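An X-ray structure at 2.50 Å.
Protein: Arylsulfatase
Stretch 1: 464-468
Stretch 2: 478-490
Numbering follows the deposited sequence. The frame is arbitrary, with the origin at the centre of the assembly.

Stretch 1 (464-468) APWVF
Stretch 2 (478-490) ASTGHQYFEWGMP

Residues 466-468 form an extended strand (Val467 phi/psi -133/130), entered through Pro465 at -58/145. Against it lies the segment 478-488, which leads into a helix beginning at Met489. The CA atoms nearest across the stretches are those of Val467 and Gly481, 4.4 Å apart. Near this point the contacts run in opposite sequence order: Pro465 meets Gly481, whereas Phe468 meets Ala478 and Ser479.

Two hydrogen bonds satisfy both polar backbone atoms of Val467. Val467 N donates to Ser479 OG (3.1 Å, 151°), and Val467 O accepts from Thr480 N (3.1 Å, 154°). Serine suits this place because its short side chain, with chi1 t (164°), presents an oxygen to the strand; Ser479 OG also weakly accepts from Gly481 N at 3.2 Å, and lies 3.5 Å from Trp466 CB (Trp466 chi1 m, chi2 21°). Gly481 adopts 52/-129, a positive phi that favours glycine.

Apolar contacts centre on Val467, chi1 t (177°). Val467 CG1 lies 4.1 Å from Phe485 CD2 (Phe485 chi1 t, chi2 54°); Val467 CG2 lies 3.5 Å from Met489 CE and 4.3 Å from Phe485 CD2. Flexible Met489, with chi1 t, chi2 p and chi3 116°, also brings CE to 3.8 Å from Pro465 CD.

Phe468, chi1 m and chi2 88°, offers a flat pi surface: Ser479 CB sits 4.1 Å from the Phe468 ring centroid, an off-centre CH-pi interaction.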

# COMPACT_ATOMS: atom_id res chain seq x y z
N ALA A 464 0.18 -13.80 17.02
CA ALA A 464 0.57 -15.15 16.66
C ALA A 464 1.72 -15.14 15.67
O ALA A 464 1.76 -14.29 14.77
CB ALA A 464 -0.62 -15.92 16.04
N PRO A 465 2.69 -16.05 15.81
CA PRO A 465 3.70 -16.21 14.77
C PRO A 465 3.05 -16.52 13.43
O PRO A 465 2.03 -17.20 13.36
CB PRO A 465 4.56 -17.38 15.26
CG PRO A 465 4.35 -17.40 16.73
CD PRO A 465 2.93 -16.95 16.96
N TRP A 466 3.65 -16.00 12.36
CA TRP A 466 3.16 -16.30 11.03
C TRP A 466 3.49 -17.75 10.68
O TRP A 466 4.57 -18.25 11.00
CB TRP A 466 3.78 -15.36 9.99
CG TRP A 466 3.37 -13.93 10.15
CD1 TRP A 466 2.87 -13.33 11.27
CD2 TRP A 466 3.43 -12.91 9.14
NE1 TRP A 466 2.63 -12.00 11.02
CE2 TRP A 466 2.96 -11.72 9.72
CE3 TRP A 466 3.84 -12.89 7.81
CZ2 TRP A 466 2.88 -10.52 9.02
CZ3 TRP A 466 3.77 -11.70 7.11
CH2 TRP A 466 3.29 -10.53 7.71
N VAL A 467 2.54 -18.42 10.02
CA VAL A 467 2.71 -19.82 9.64
C VAL A 467 2.30 -19.99 8.19
O VAL A 467 1.22 -19.53 7.78
CB VAL A 467 1.88 -20.76 10.54
CG1 VAL A 467 2.03 -22.19 10.07
CG2 VAL A 467 2.31 -20.62 12.00
N PHE A 468 3.17 -20.63 7.41
CA PHE A 468 2.89 -21.01 6.04
C PHE A 468 3.10 -22.51 5.90
O PHE A 468 4.17 -23.02 6.25
CB PHE A 468 3.80 -20.28 5.05
CG PHE A 468 3.75 -18.79 5.14
CD1 PHE A 468 4.56 -18.10 6.02
CD2 PHE A 468 2.89 -18.06 4.33
CE1 PHE A 468 4.52 -16.73 6.11
CE2 PHE A 468 2.84 -16.69 4.41
CZ PHE A 468 3.65 -16.02 5.30
N ALA A 478 0.36 -15.39 1.90
CA ALA A 478 -0.48 -14.90 2.98
C ALA A 478 -0.49 -15.91 4.11
O ALA A 478 -0.82 -17.08 3.91
CB ALA A 478 -1.91 -14.63 2.49
N SER A 479 -0.15 -15.45 5.31
CA SER A 479 -0.02 -16.33 6.46
C SER A 479 -1.39 -16.72 7.01
O SER A 479 -2.32 -15.91 7.05
CB SER A 479 0.80 -15.65 7.56
OG SER A 479 0.64 -16.32 8.80
N THR A 480 -1.50 -17.98 7.45
CA THR A 480 -2.69 -18.47 8.13
C THR A 480 -2.47 -18.66 9.63
O THR A 480 -3.43 -18.98 10.34
CB THR A 480 -3.16 -19.79 7.52
OG1 THR A 480 -2.10 -20.75 7.58
CG2 THR A 480 -3.58 -19.59 6.07
N GLY A 481 -1.24 -18.49 10.11
CA GLY A 481 -0.99 -18.54 11.54
C GLY A 481 -1.54 -19.79 12.20
O GLY A 481 -1.30 -20.92 11.75
N HIS A 482 -2.29 -19.58 13.28
CA HIS A 482 -2.80 -20.67 14.10
C HIS A 482 -4.01 -21.37 13.50
O HIS A 482 -4.46 -22.37 14.06
CB HIS A 482 -3.19 -20.12 15.48
CG HIS A 482 -4.56 -19.50 15.50
ND1 HIS A 482 -4.91 -18.42 14.72
CD2 HIS A 482 -5.67 -19.83 16.21
CE1 HIS A 482 -6.17 -18.11 14.95
NE2 HIS A 482 -6.66 -18.94 15.85
N GLN A 483 -4.55 -20.87 12.38
CA GLN A 483 -5.87 -21.32 11.94
C GLN A 483 -5.90 -22.83 11.71
O GLN A 483 -6.87 -23.49 12.09
CB GLN A 483 -6.27 -20.59 10.66
CG GLN A 483 -7.76 -20.64 10.37
CD GLN A 483 -8.12 -20.13 9.00
OE1 GLN A 483 -7.24 -19.81 8.19
NE2 GLN A 483 -9.41 -20.04 8.71
N TYR A 484 -4.86 -23.38 11.09
CA TYR A 484 -4.82 -24.80 10.77
C TYR A 484 -3.69 -25.52 11.49
O TYR A 484 -3.31 -26.63 11.11
CB TYR A 484 -4.66 -25.01 9.26
CG TYR A 484 -5.70 -24.31 8.42
CD1 TYR A 484 -7.01 -24.78 8.37
CD2 TYR A 484 -5.38 -23.19 7.67
CE1 TYR A 484 -7.97 -24.14 7.60
CE2 TYR A 484 -6.33 -22.54 6.90
CZ TYR A 484 -7.62 -23.03 6.86
OH TYR A 484 -8.56 -22.39 6.09
N PHE A 485 -3.14 -24.90 12.54
CA PHE A 485 -1.90 -25.38 13.14
C PHE A 485 -1.94 -25.27 14.66
O PHE A 485 -0.89 -25.12 15.30
CB PHE A 485 -0.71 -24.59 12.58
CG PHE A 485 0.62 -25.29 12.71
CD1 PHE A 485 0.80 -26.57 12.23
CD2 PHE A 485 1.70 -24.64 13.30
CE1 PHE A 485 2.02 -27.21 12.34
CE2 PHE A 485 2.92 -25.28 13.41
CZ PHE A 485 3.08 -26.56 12.93
N GLU A 486 -3.13 -25.35 15.26
CA GLU A 486 -3.22 -25.31 16.71
C GLU A 486 -2.56 -26.54 17.33
O GLU A 486 -1.94 -26.44 18.40
CB GLU A 486 -4.68 -25.23 17.15
CG GLU A 486 -5.32 -23.86 16.96
CD GLU A 486 -6.64 -23.73 17.70
OE1 GLU A 486 -7.07 -24.70 18.36
OE2 GLU A 486 -7.26 -22.64 17.62
N TRP A 487 -2.68 -27.70 16.68
CA TRP A 487 -2.04 -28.90 17.20
C TRP A 487 -0.52 -28.79 17.18
O TRP A 487 0.15 -29.42 18.01
CB TRP A 487 -2.49 -30.12 16.39
CG TRP A 487 -2.24 -29.99 14.92
CD1 TRP A 487 -3.13 -29.60 13.97
CD2 TRP A 487 -1.01 -30.24 14.23
NE1 TRP A 487 -2.54 -29.59 12.74
CE2 TRP A 487 -1.23 -29.98 12.87
CE3 TRP A 487 0.26 -30.66 14.64
CZ2 TRP A 487 -0.24 -30.12 11.91
CZ3 TRP A 487 1.25 -30.80 13.68
CH2 TRP A 487 0.99 -30.53 12.33
N GLY A 488 0.03 -28.00 16.27
CA GLY A 488 1.47 -27.94 16.10
C GLY A 488 2.13 -26.69 16.64
O GLY A 488 3.34 -26.70 16.91
N MET A 489 1.36 -25.62 16.80
CA MET A 489 1.96 -24.36 17.23
C MET A 489 2.68 -24.47 18.57
O MET A 489 3.79 -23.91 18.69
CB MET A 489 0.88 -23.27 17.29
CG MET A 489 1.44 -21.86 17.39
SD MET A 489 2.41 -21.38 15.94
CE MET A 489 1.42 -20.03 15.30
N PRO A 490 2.14 -25.12 19.60
CA PRO A 490 2.91 -25.25 20.85
C PRO A 490 4.23 -26.00 20.66
O PRO A 490 5.20 -25.70 21.37
CB PRO A 490 1.96 -26.00 21.80
CG PRO A 490 0.86 -26.54 20.93
CD PRO A 490 0.76 -25.62 19.75